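Mannosyl-glycoprotein endo-beta-N-acetylglucosamidase-like domain-containing protein (Pseudomonas protegens, PDB 4KT3) is a type VI secretion effector, a peptidoglycan glycoside hydrolase of the glucosaminidase family with a lysozyme-like fold, captured in complex with its immunity protein. Local coordinates at residues L63-A66 and A67-Q71; T74-I77 and A78-L81; Q140-R144 and S145-T149; D158-A161 and R162-D166. All blocks are in the same frame, centred on the assembly; numbering follows the deposited sequence.

Contact 1 of 4, residues L63-A66 and A67-Q71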
loop_
_atom_site.group_PDB
_atom_site.type_symbol
_atom_site.label_atom_id
_atom_site.label_comp_id
_atom_site.label_asym_id
_atom_site.label_seq_id
_atom_site.Cartn_x
_atom_site.Cartn_y
_atom_site.Cartn_z
ATOM N N LEU A 63 -12.268 5.756 3.066
ATOM C CA LEU A 63 -11.945 4.410 2.634
ATOM C C LEU A 63 -10.621 4.395 1.866
ATOM O O LEU A 63 -9.833 3.456 1.988
ATOM C CB LEU A 63 -13.096 3.861 1.789
ATOM C CG LEU A 63 -12.976 2.414 1.296
ATOM C CD1 LEU A 63 -12.746 1.423 2.431
ATOM C CD2 LEU A 63 -14.222 2.006 0.498
ATOM N N GLY A 64 -10.377 5.450 1.094
ATOM C CA GLY A 64 -9.114 5.625 0.384
ATOM C C GLY A 64 -7.939 5.722 1.341
ATOM O O GLY A 64 -6.876 5.141 1.095
ATOM N N LEU A 65 -8.108 6.472 2.426
ATOM C CA LEU A 65 -7.068 6.544 3.444
ATOM C C LEU A 65 -6.805 5.154 4.028
ATOM O O LEU A 65 -5.640 4.754 4.162
ATOM C CB LEU A 65 -7.390 7.563 4.535
ATOM C CG LEU A 65 -6.332 7.674 5.642
ATOM C CD1 LEU A 65 -4.959 8.056 5.098
ATOM C CD2 LEU A 65 -6.793 8.680 6.699
ATOM N N ALA A 66 -7.857 4.400 4.337
ATOM C CA ALA A 66 -7.654 3.047 4.849
ATOM C C ALA A 66 -6.916 2.172 3.817
ATOM O O ALA A 66 -6.069 1.361 4.181
ATOM C CB ALA A 66 -8.971 2.421 5.236
ATOM N N ALA A 67 -7.256 2.309 2.537
ATOM C CA ALA A 67 -6.589 1.527 1.487
ATOM C C ALA A 67 -5.087 1.834 1.431
ATOM O O ALA A 67 -4.270 0.939 1.218
ATOM C CB ALA A 67 -7.227 1.795 0.135
ATOM N N GLN A 68 -4.745 3.108 1.563
ATOM C CA GLN A 68 -3.360 3.564 1.621
ATOM C C GLN A 68 -2.616 2.991 2.833
ATOM O O GLN A 68 -1.493 2.509 2.720
ATOM C CB GLN A 68 -3.369 5.098 1.687
ATOM C CG GLN A 68 -2.120 5.773 2.253
ATOM C CD GLN A 68 -0.914 5.705 1.332
ATOM O OE1 GLN A 68 -0.809 4.829 0.470
ATOM N NE2 GLN A 68 0.025 6.633 1.528
ATOM N N GLU A 69 -3.228 3.063 4.009
ATOM C CA GLU A 69 -2.531 2.665 5.226
ATOM C C GLU A 69 -2.390 1.157 5.351
ATOM O O GLU A 69 -1.402 0.667 5.918
ATOM C CB GLU A 69 -3.257 3.195 6.462
ATOM C CG GLU A 69 -3.362 4.723 6.543
ATOM C CD GLU A 69 -2.010 5.378 6.613
ATOM O OE1 GLU A 69 -1.275 5.127 7.599
ATOM O OE2 GLU A 69 -1.700 6.141 5.682
ATOM N N SER A 70 -3.389 0.432 4.849
ATOM C CA SER A 70 -3.475 -1.020 5.032
ATOM C C SER A 70 -3.113 -1.857 3.813
ATOM O O SER A 70 -3.242 -3.073 3.861
ATOM C CB SER A 70 -4.893 -1.394 5.487
ATOM O OG SER A 70 -5.833 -1.310 4.429
ATOM N N GLN A 71 -2.695 -1.198 2.734
ATOM C CA GLN A 71 -2.405 -1.880 1.474
ATOM C C GLN A 71 -3.633 -2.716 1.066
ATOM O O GLN A 71 -3.564 -3.923 0.791
ATOM C CB GLN A 71 -1.141 -2.746 1.590
ATOM C CG GLN A 71 0.145 -1.930 1.850
ATOM C CD GLN A 71 0.208 -1.337 3.259
ATOM O OE1 GLN A 71 0.376 -0.111 3.445
ATOM N NE2 GLN A 71 0.072 -2.189 4.247
#

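Contact 2 of 4, residues T74-I77 and A78-L81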
loop_
_atom_site.group_PDB
_atom_site.type_symbol
_atom_site.label_atom_id
_atom_site.label_comp_id
_atom_site.label_asym_id
_atom_site.label_seq_id
_atom_site.Cartn_x
_atom_site.Cartn_y
_atom_site.Cartn_z
ATOM N N THR A 74 -4.217 -5.797 3.140
ATOM C CA THR A 74 -3.247 -6.893 3.109
ATOM C C THR A 74 -2.088 -6.757 4.094
ATOM O O THR A 74 -1.363 -7.725 4.329
ATOM C CB THR A 74 -2.702 -7.142 1.689
ATOM O OG1 THR A 74 -1.882 -6.045 1.245
ATOM C CG2 THR A 74 -3.847 -7.369 0.714
ATOM N N GLY A 75 -1.902 -5.570 4.674
ATOM C CA GLY A 75 -0.826 -5.377 5.626
ATOM C C GLY A 75 -1.081 -6.077 6.946
ATOM O O GLY A 75 -2.236 -6.260 7.339
ATOM N N ARG A 76 -0.005 -6.435 7.642
ATOM C CA ARG A 76 -0.098 -7.151 8.904
ATOM C C ARG A 76 -0.804 -6.360 10.010
ATOM O O ARG A 76 -1.584 -6.912 10.777
ATOM C CB ARG A 76 1.304 -7.537 9.382
ATOM C CG ARG A 76 1.298 -8.472 10.566
ATOM C CD ARG A 76 2.687 -8.611 11.165
ATOM N NE ARG A 76 3.120 -7.391 11.843
ATOM C CZ ARG A 76 2.737 -7.028 13.068
ATOM N NH1 ARG A 76 1.890 -7.778 13.765
ATOM N NH2 ARG A 76 3.194 -5.899 13.601
ATOM N N ILE A 77 -0.517 -5.072 10.111
ATOM C CA ILE A 77 -1.123 -4.258 11.158
ATOM C C ILE A 77 -2.651 -4.263 11.017
ATOM O O ILE A 77 -3.391 -4.278 12.002
ATOM C CB ILE A 77 -0.511 -2.821 11.138
ATOM C CG1 ILE A 77 0.933 -2.890 11.662
ATOM C CG2 ILE A 77 -1.348 -1.845 11.931
ATOM C CD1 ILE A 77 1.776 -1.680 11.287
ATOM N N ALA A 78 -3.128 -4.278 9.782
ATOM C CA ALA A 78 -4.559 -4.350 9.543
ATOM C C ALA A 78 -5.079 -5.753 9.828
ATOM O O ALA A 78 -6.056 -5.929 10.575
ATOM C CB ALA A 78 -4.867 -3.936 8.132
ATOM N N ARG A 79 -4.443 -6.760 9.232
ATOM C CA ARG A 79 -4.918 -8.130 9.372
ATOM C C ARG A 79 -4.915 -8.613 10.813
ATOM O O ARG A 79 -5.868 -9.257 11.258
ATOM C CB ARG A 79 -4.057 -9.078 8.539
ATOM C CG ARG A 79 -4.297 -8.965 7.065
ATOM C CD ARG A 79 -3.485 -9.984 6.285
ATOM N NE ARG A 79 -2.067 -9.667 6.251
ATOM C CZ ARG A 79 -1.122 -10.271 6.965
ATOM N NH1 ARG A 79 0.135 -9.890 6.816
ATOM N NH2 ARG A 79 -1.410 -11.238 7.822
ATOM N N GLU A 80 -3.814 -8.358 11.514
ATOM C CA GLU A 80 -3.599 -8.916 12.845
ATOM C C GLU A 80 -4.081 -8.001 13.954
ATOM O O GLU A 80 -4.527 -8.484 15.000
ATOM C CB GLU A 80 -2.110 -9.227 13.064
ATOM C CG GLU A 80 -1.569 -10.350 12.175
ATOM C CD GLU A 80 -0.138 -10.755 12.525
ATOM O OE1 GLU A 80 0.464 -10.148 13.443
ATOM O OE2 GLU A 80 0.383 -11.683 11.871
ATOM N N LEU A 81 -3.993 -6.692 13.741
ATOM C CA LEU A 81 -4.312 -5.733 14.814
ATOM C C LEU A 81 -5.575 -4.915 14.543
ATOM O O LEU A 81 -5.956 -4.059 15.352
ATOM C CB LEU A 81 -3.140 -4.777 15.058
ATOM C CG LEU A 81 -1.752 -5.408 15.187
ATOM C CD1 LEU A 81 -0.710 -4.333 15.480
ATOM C CD2 LEU A 81 -1.712 -6.496 16.249
#

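Contact 3 of 4, residues Q140-R144 and S145-T149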
loop_
_atom_site.group_PDB
_atom_site.type_symbol
_atom_site.label_atom_id
_atom_site.label_comp_id
_atom_site.label_asym_id
_atom_site.label_seq_id
_atom_site.Cartn_x
_atom_site.Cartn_y
_atom_site.Cartn_z
ATOM N N GLN A 140 -4.109 17.383 2.155
ATOM C CA GLN A 140 -3.404 18.522 2.739
ATOM C C GLN A 140 -3.787 18.747 4.206
ATOM O O GLN A 140 -2.940 19.071 5.031
ATOM C CB GLN A 140 -3.640 19.778 1.897
ATOM C CG GLN A 140 -2.972 19.701 0.516
ATOM C CD GLN A 140 -3.636 20.592 -0.523
ATOM O OE1 GLN A 140 -4.645 21.248 -0.247
ATOM N NE2 GLN A 140 -3.081 20.602 -1.733
ATOM N N ALA A 141 -5.056 18.539 4.540
ATOM C CA ALA A 141 -5.505 18.684 5.918
ATOM C C ALA A 141 -4.909 17.582 6.791
ATOM O O ALA A 141 -4.614 17.797 7.971
ATOM C CB ALA A 141 -7.029 18.655 5.986
ATOM N N LEU A 142 -4.737 16.403 6.203
ATOM C CA LEU A 142 -4.140 15.274 6.894
ATOM C C LEU A 142 -2.735 15.645 7.357
ATOM O O LEU A 142 -2.340 15.379 8.496
ATOM C CB LEU A 142 -4.074 14.076 5.940
ATOM C CG LEU A 142 -4.392 12.690 6.457
ATOM C CD1 LEU A 142 -5.604 12.677 7.364
ATOM C CD2 LEU A 142 -4.604 11.786 5.254
ATOM N N VAL A 143 -1.979 16.270 6.469
ATOM C CA VAL A 143 -0.637 16.727 6.812
ATOM C C VAL A 143 -0.642 17.845 7.856
ATOM O O VAL A 143 0.173 17.844 8.776
ATOM C CB VAL A 143 0.114 17.208 5.566
ATOM C CG1 VAL A 143 1.416 17.870 5.955
ATOM C CG2 VAL A 143 0.365 16.029 4.638
ATOM N N ARG A 144 -1.546 18.802 7.710
ATOM C CA ARG A 144 -1.627 19.911 8.658
ATOM C C ARG A 144 -1.928 19.417 10.069
ATOM O O ARG A 144 -1.434 19.978 11.057
ATOM C CB ARG A 144 -2.708 20.900 8.222
ATOM C CG ARG A 144 -2.194 22.010 7.328
ATOM C CD ARG A 144 -3.121 23.217 7.310
ATOM N NE ARG A 144 -4.515 22.833 7.120
ATOM C CZ ARG A 144 -5.061 22.487 5.955
ATOM N NH1 ARG A 144 -4.341 22.474 4.839
ATOM N NH2 ARG A 144 -6.339 22.157 5.907
ATOM N N SER A 145 -2.738 18.367 10.158
ATOM C CA SER A 145 -3.177 17.817 11.433
ATOM C C SER A 145 -2.078 17.034 12.143
ATOM O O SER A 145 -2.224 16.696 13.310
ATOM C CB SER A 145 -4.384 16.898 11.216
ATOM O OG SER A 145 -4.002 15.683 10.600
ATOM N N GLY A 146 -1.001 16.726 11.428
ATOM C CA GLY A 146 0.065 15.894 11.966
ATOM C C GLY A 146 -0.183 14.390 11.868
ATOM O O GLY A 146 0.571 13.601 12.419
ATOM N N TYR A 147 -1.242 13.981 11.175
ATOM C CA TYR A 147 -1.454 12.563 10.925
ATOM C C TYR A 147 -0.219 11.950 10.252
ATOM O O TYR A 147 0.296 10.908 10.684
ATOM C CB TYR A 147 -2.694 12.371 10.041
ATOM C CG TYR A 147 -2.958 10.929 9.649
ATOM C CD1 TYR A 147 -2.507 10.418 8.441
ATOM C CD2 TYR A 147 -3.651 10.085 10.492
ATOM C CE1 TYR A 147 -2.766 9.090 8.082
ATOM C CE2 TYR A 147 -3.901 8.765 10.153
ATOM C CZ TYR A 147 -3.470 8.278 8.946
ATOM O OH TYR A 147 -3.709 6.970 8.596
ATOM N N ASN A 148 0.225 12.590 9.178
ATOM C CA ASN A 148 1.506 12.281 8.548
ATOM C C ASN A 148 2.211 13.609 8.381
ATOM O O ASN A 148 1.552 14.635 8.209
ATOM C CB ASN A 148 1.335 11.671 7.147
ATOM C CG ASN A 148 0.910 10.215 7.152
ATOM O OD1 ASN A 148 0.897 9.515 8.167
ATOM N ND2 ASN A 148 0.597 9.759 5.988
ATOM N N THR A 149 3.535 13.595 8.385
ATOM C CA THR A 149 4.290 14.826 8.180
ATOM C C THR A 149 4.368 15.161 6.688
ATOM O O THR A 149 4.467 16.333 6.301
ATOM C CB THR A 149 5.693 14.735 8.800
ATOM O OG1 THR A 149 6.393 13.616 8.247
ATOM C CG2 THR A 149 5.571 14.546 10.288
#

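Contact 4 of 4, residues D158-A161 and R162-D166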
loop_
_atom_site.group_PDB
_atom_site.type_symbol
_atom_site.label_atom_id
_atom_site.label_comp_id
_atom_site.label_asym_id
_atom_site.label_seq_id
_atom_site.Cartn_x
_atom_site.Cartn_y
_atom_site.Cartn_z
ATOM N N ASP A 158 4.817 11.874 -7.954
ATOM C CA ASP A 158 3.898 12.782 -7.273
ATOM C C ASP A 158 4.181 12.923 -5.781
ATOM O O ASP A 158 4.727 12.018 -5.142
ATOM C CB ASP A 158 2.457 12.316 -7.479
ATOM C CG ASP A 158 1.997 12.468 -8.919
ATOM O OD1 ASP A 158 2.310 13.511 -9.538
ATOM O OD2 ASP A 158 1.333 11.545 -9.437
ATOM N N GLY A 159 3.793 14.074 -5.238
ATOM C CA GLY A 159 3.923 14.341 -3.823
ATOM C C GLY A 159 2.864 13.602 -3.029
ATOM O O GLY A 159 2.030 12.875 -3.594
ATOM N N PHE A 160 2.885 13.797 -1.714
ATOM C CA PHE A 160 2.007 13.053 -0.823
ATOM C C PHE A 160 0.535 13.236 -1.195
ATOM O O PHE A 160 -0.222 12.260 -1.292
ATOM C CB PHE A 160 2.228 13.480 0.632
ATOM C CG PHE A 160 1.245 12.881 1.586
ATOM C CD1 PHE A 160 0.108 13.588 1.974
ATOM C CD2 PHE A 160 1.439 11.604 2.081
ATOM C CE1 PHE A 160 -0.808 13.028 2.843
ATOM C CE2 PHE A 160 0.526 11.040 2.947
ATOM C CZ PHE A 160 -0.600 11.755 3.333
ATOM N N ALA A 161 0.120 14.483 -1.402
ATOM C CA ALA A 161 -1.299 14.771 -1.599
ATOM C C ALA A 161 -1.843 14.159 -2.885
ATOM O O ALA A 161 -2.920 13.564 -2.887
ATOM C CB ALA A 161 -1.549 16.273 -1.585
ATOM N N ARG A 162 -1.102 14.316 -3.976
ATOM C CA ARG A 162 -1.544 13.823 -5.268
ATOM C C ARG A 162 -1.611 12.298 -5.246
ATOM O O ARG A 162 -2.519 11.697 -5.831
ATOM C CB ARG A 162 -0.612 14.309 -6.370
ATOM C CG ARG A 162 -1.055 13.937 -7.772
ATOM C CD ARG A 162 -2.311 14.691 -8.176
ATOM N NE ARG A 162 -3.520 13.908 -7.950
ATOM C CZ ARG A 162 -4.756 14.387 -8.066
ATOM N NH1 ARG A 162 -4.956 15.658 -8.397
ATOM N NH2 ARG A 162 -5.796 13.598 -7.846
ATOM N N TYR A 163 -0.640 11.674 -4.576
ATOM C CA TYR A 163 -0.597 10.223 -4.472
ATOM C C TYR A 163 -1.834 9.702 -3.719
ATOM O O TYR A 163 -2.503 8.774 -4.176
ATOM C CB TYR A 163 0.713 9.774 -3.799
ATOM C CG TYR A 163 0.853 8.268 -3.650
ATOM C CD1 TYR A 163 0.425 7.621 -2.500
ATOM C CD2 TYR A 163 1.408 7.500 -4.659
ATOM C CE1 TYR A 163 0.535 6.238 -2.367
ATOM C CE2 TYR A 163 1.533 6.124 -4.534
ATOM C CZ TYR A 163 1.099 5.502 -3.385
ATOM O OH TYR A 163 1.214 4.143 -3.244
ATOM N N LEU A 164 -2.153 10.310 -2.578
ATOM C CA LEU A 164 -3.310 9.873 -1.811
ATOM C C LEU A 164 -4.600 10.193 -2.566
ATOM O O LEU A 164 -5.535 9.395 -2.574
ATOM C CB LEU A 164 -3.338 10.537 -0.437
ATOM C CG LEU A 164 -4.548 10.221 0.456
ATOM C CD1 LEU A 164 -4.717 8.732 0.656
ATOM C CD2 LEU A 164 -4.381 10.892 1.802
ATOM N N ALA A 165 -4.652 11.368 -3.186
ATOM C CA ALA A 165 -5.840 11.765 -3.925
ATOM C C ALA A 165 -6.137 10.763 -5.045
ATOM O O ALA A 165 -7.297 10.441 -5.311
ATOM C CB ALA A 165 -5.681 13.187 -4.481
ATOM N N ASP A 166 -5.090 10.254 -5.688
ATOM C CA ASP A 166 -5.262 9.249 -6.735
ATOM C C ASP A 166 -5.837 7.947 -6.177
ATOM O O ASP A 166 -6.667 7.305 -6.824
ATOM C CB ASP A 166 -3.943 8.980 -7.462
ATOM C CG ASP A 166 -3.563 10.105 -8.418
ATOM O OD1 ASP A 166 -4.408 10.998 -8.659
ATOM O OD2 ASP A 166 -2.423 10.093 -8.935
HETATM O O HOH W 1 -1.153 11.706 -10.641
#

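Contact 1 of 4, residues L63-A66 and A67-Q71
Ser70 doubles its hold on Ala66 at the last turn of helix 59-70. Its backbone N donates to Ala66 O at 2.9 Å, and the hydroxyl returns to the same oxygen, Ser70 OG to Ala66 O at 2.7 Å. The two donors arrive from opposite faces of the carbonyl plane, the hydroxyl lying 40° out of it. A chi1 of 74° sets OG between its own backbone N and carbonyl carbon, the rotation that folds it back on the preceding turn; OG also takes a bond from Gly73 N, just past the helix.

The remaining backbone bonds are regular i to i+4 pairs, from Ala67 N to Leu63 O (2.9 Å), Gln68 N to Gly64 O (3.0 Å) and Glu69 N to Leu65 O (2.9 Å).

Van der Waals contact joins Leu65 and Glu69, whose side chains cross obliquely. With CG anti to its carbonyl carbon (chi1 -61°), Glu69 brings CG to 3.3 Å from Leu65 O; the bend at chi2 then carries OE2 to 3.8 Å from Leu65 CD1, which sets a carboxylate oxygen against a methyl group in a buried setting. Gln68 heads away from this pair, and its NE2 donates to Tyr79 O of the immunity protein chain.

Every residue here is buried, and Gln71 leaves helical geometry with positive phi. The arrangement is that of a central helix finishing in a serine-to-backbone i to i-4 bond, within a lysozyme-like glucosaminidase domain.

Contact 2 of 4, residues T74-I77 and A78-L81
Arg76 and Glu80, one helical turn apart, cross with their guanidinium and carboxylate planes 71° apart. The salt bridge runs from Arg76 NH1 to Glu80 OE1 at 2.8 Å. OE1 sits at the guanidinium edge, in its plane, whereas NH1 approaches from above the carboxylate. Arg76 is extended as far as CD and then bends at chi3 (70°), which turns its end over toward the glutamate; on the way its CG passes 3.3 Å from Glu80 CD. Arg76 NH1 has a second acidic partner in Glu98, so two carboxylates share this charge.

Arg79 folds the other way, back past the start of the helix. Its NE donates to Thr74 O at 2.8 Å in a nearly straight bond of 172°, with that oxygen in the guanidinium plane but NE well above the plane of the carbonyl. One face of the guanidinium lies over Arg76 CA, and NH1 is bonded to Asp49 O of the immunity protein chain.

Ile77 and Leu81 meet more loosely, with CG2 of Ile77 4.4 Å from CD1 of Leu81; both also touch Val108 of strand 108-110.

Backbone bonds complete the turn, Arg79 N to Gly75 O at 3.0 Å and Glu80 N to Arg76 O at 2.8 Å. The whole is a short helix, N-capped at Gly75, spanned by an i to i+4 arginine-glutamate salt bridge, with an arginine bonded back to the residue before the N-cap.

Contact 3 of 4, residues Q140-R144 and S145-T149
Leu142 receives the chain that leaves helix 135-144 both with its carbonyl and with its side chain. Ser145 OG is hydrogen-bonded to Leu142 O at 2.7 Å, the hydroxyl tilted 34° from the carbonyl plane, and Tyr147 N adds a weak bond to the same oxygen at 3.2 Å. A chi1 of 73° on Ser145 holds OG between its own backbone N and carbonyl carbon, facing the last turn. The leucine side chain runs beside that of Tyr147, pointing the same way, with Leu142 CG 3.6 Å from Tyr147 CD1. On the next residue of the helix, Val143 CA makes a CH...O contact with Asn148 O at 3.3 Å, with an angle of 161° at the hydrogen, while Val143 CG1 lies 3.4 Å from Thr149 O. The loop thus folds back along the final turn.

The chain reverses at Gly146. Ser145 N still bonds in helical fashion to Ala141 O at 2.9 Å, and Gly146 N reaches Val143 O at 3.1 Å. Gly146 then takes positive phi in a Schellman motif; at its backbone angles a CB would press on the carbonyl oxygen of the preceding residue, so glycine suits the position.

Farther out, Phe125 meets the Tyr147 ring edge-to-face and Phe121 packs on it with steeply inclined planes. Thr149 OG1 forms a weak bond to Asp71 of the immunity protein chain.

Chemically, three carbonyls of the last turn find donors in the departing chain: Ala141 O in Ser145 N, Leu142 O in Ser145 OG with the weak Tyr147 N, and Val143 O in Gly146 N, while Leu142 and Tyr147 add an apolar contact beside these bonds.

Contact 4 of 4, residues D158-A161 and R162-D166
Phe160 and Leu164 both place CG opposite the backbone N (chi1 173° and 177°), which lays their side chains alongside each other on one flank of the first turns of helix 160-174. They meet at Phe160 CZ and Leu164 CD2, 4.2 Å apart, and this apolar flank faces helix 135-144: Phe160 packs on Val143, and Leu164 on Leu142. The motif is a helix N-terminus with Gly159 as the N-cap residue.

Regular i to i+4 bonds follow from the cap. Tyr163 N donates to Gly159 O at 3.1 Å, Leu164 N to Phe160 O, and Ala165 N to Ala161 O at 2.8 Å. Tyr163 carries its ring away from this turn, and its hydroxyl is hydrogen-bonded to Glu94 and Asn96 of the immunity protein chain.

A second flank is polar. Arg162, bent at both chi2 and chi3, swings its guanidinium toward Asp166, where NE and NH2 each make a weak bond to OD1; the salt bridge from Arg162 NH2 to Asp166 OD1 measures 3.1 Å. Asp158 lies beside the aliphatic part of the arginine, with its CG 3.6 Å from Arg162 CG, although the aspartate is poorly ordered and its exact position is correspondingly less certain.

The carboxylates of Asp158 and Asp166 stand nearly at right angles, their planes 80° apart. With Asp158 OD2 4.1 Å from Asp166 OD2, their like charges would be expected to repel; a water that donates to both probably offsets this, at 2.8 Å to Asp158 OD2 and 2.7 Å to Asp166 OD2.

How the contacts relate
All four contacts are local and follow in series along the chain; none nests within or crosses another, and none closes a long loop. Contact 1 ends helix 59-70, and contact 2 takes in helix 76-81, which follows it; Ser70 O and Gly75 N, 2.9 Å apart, probably form a hydrogen bond between them. Much later, contact 3 ends helix 135-144 and contact 4 begins helix 160-174, meeting also at Gln140 CG and Ala161 CB, 4.3 Å apart. Helix 59-70 ties these parts together, touching helix 76-81, the end of helix 135-144 with its loop (Glu69 OE1 probably bonds to Tyr147 OH) and the start of helix 160-174 (Gln68 on Tyr163 and Leu164). Contact 2 stays about 10 Å from contact 3, nearest atoms.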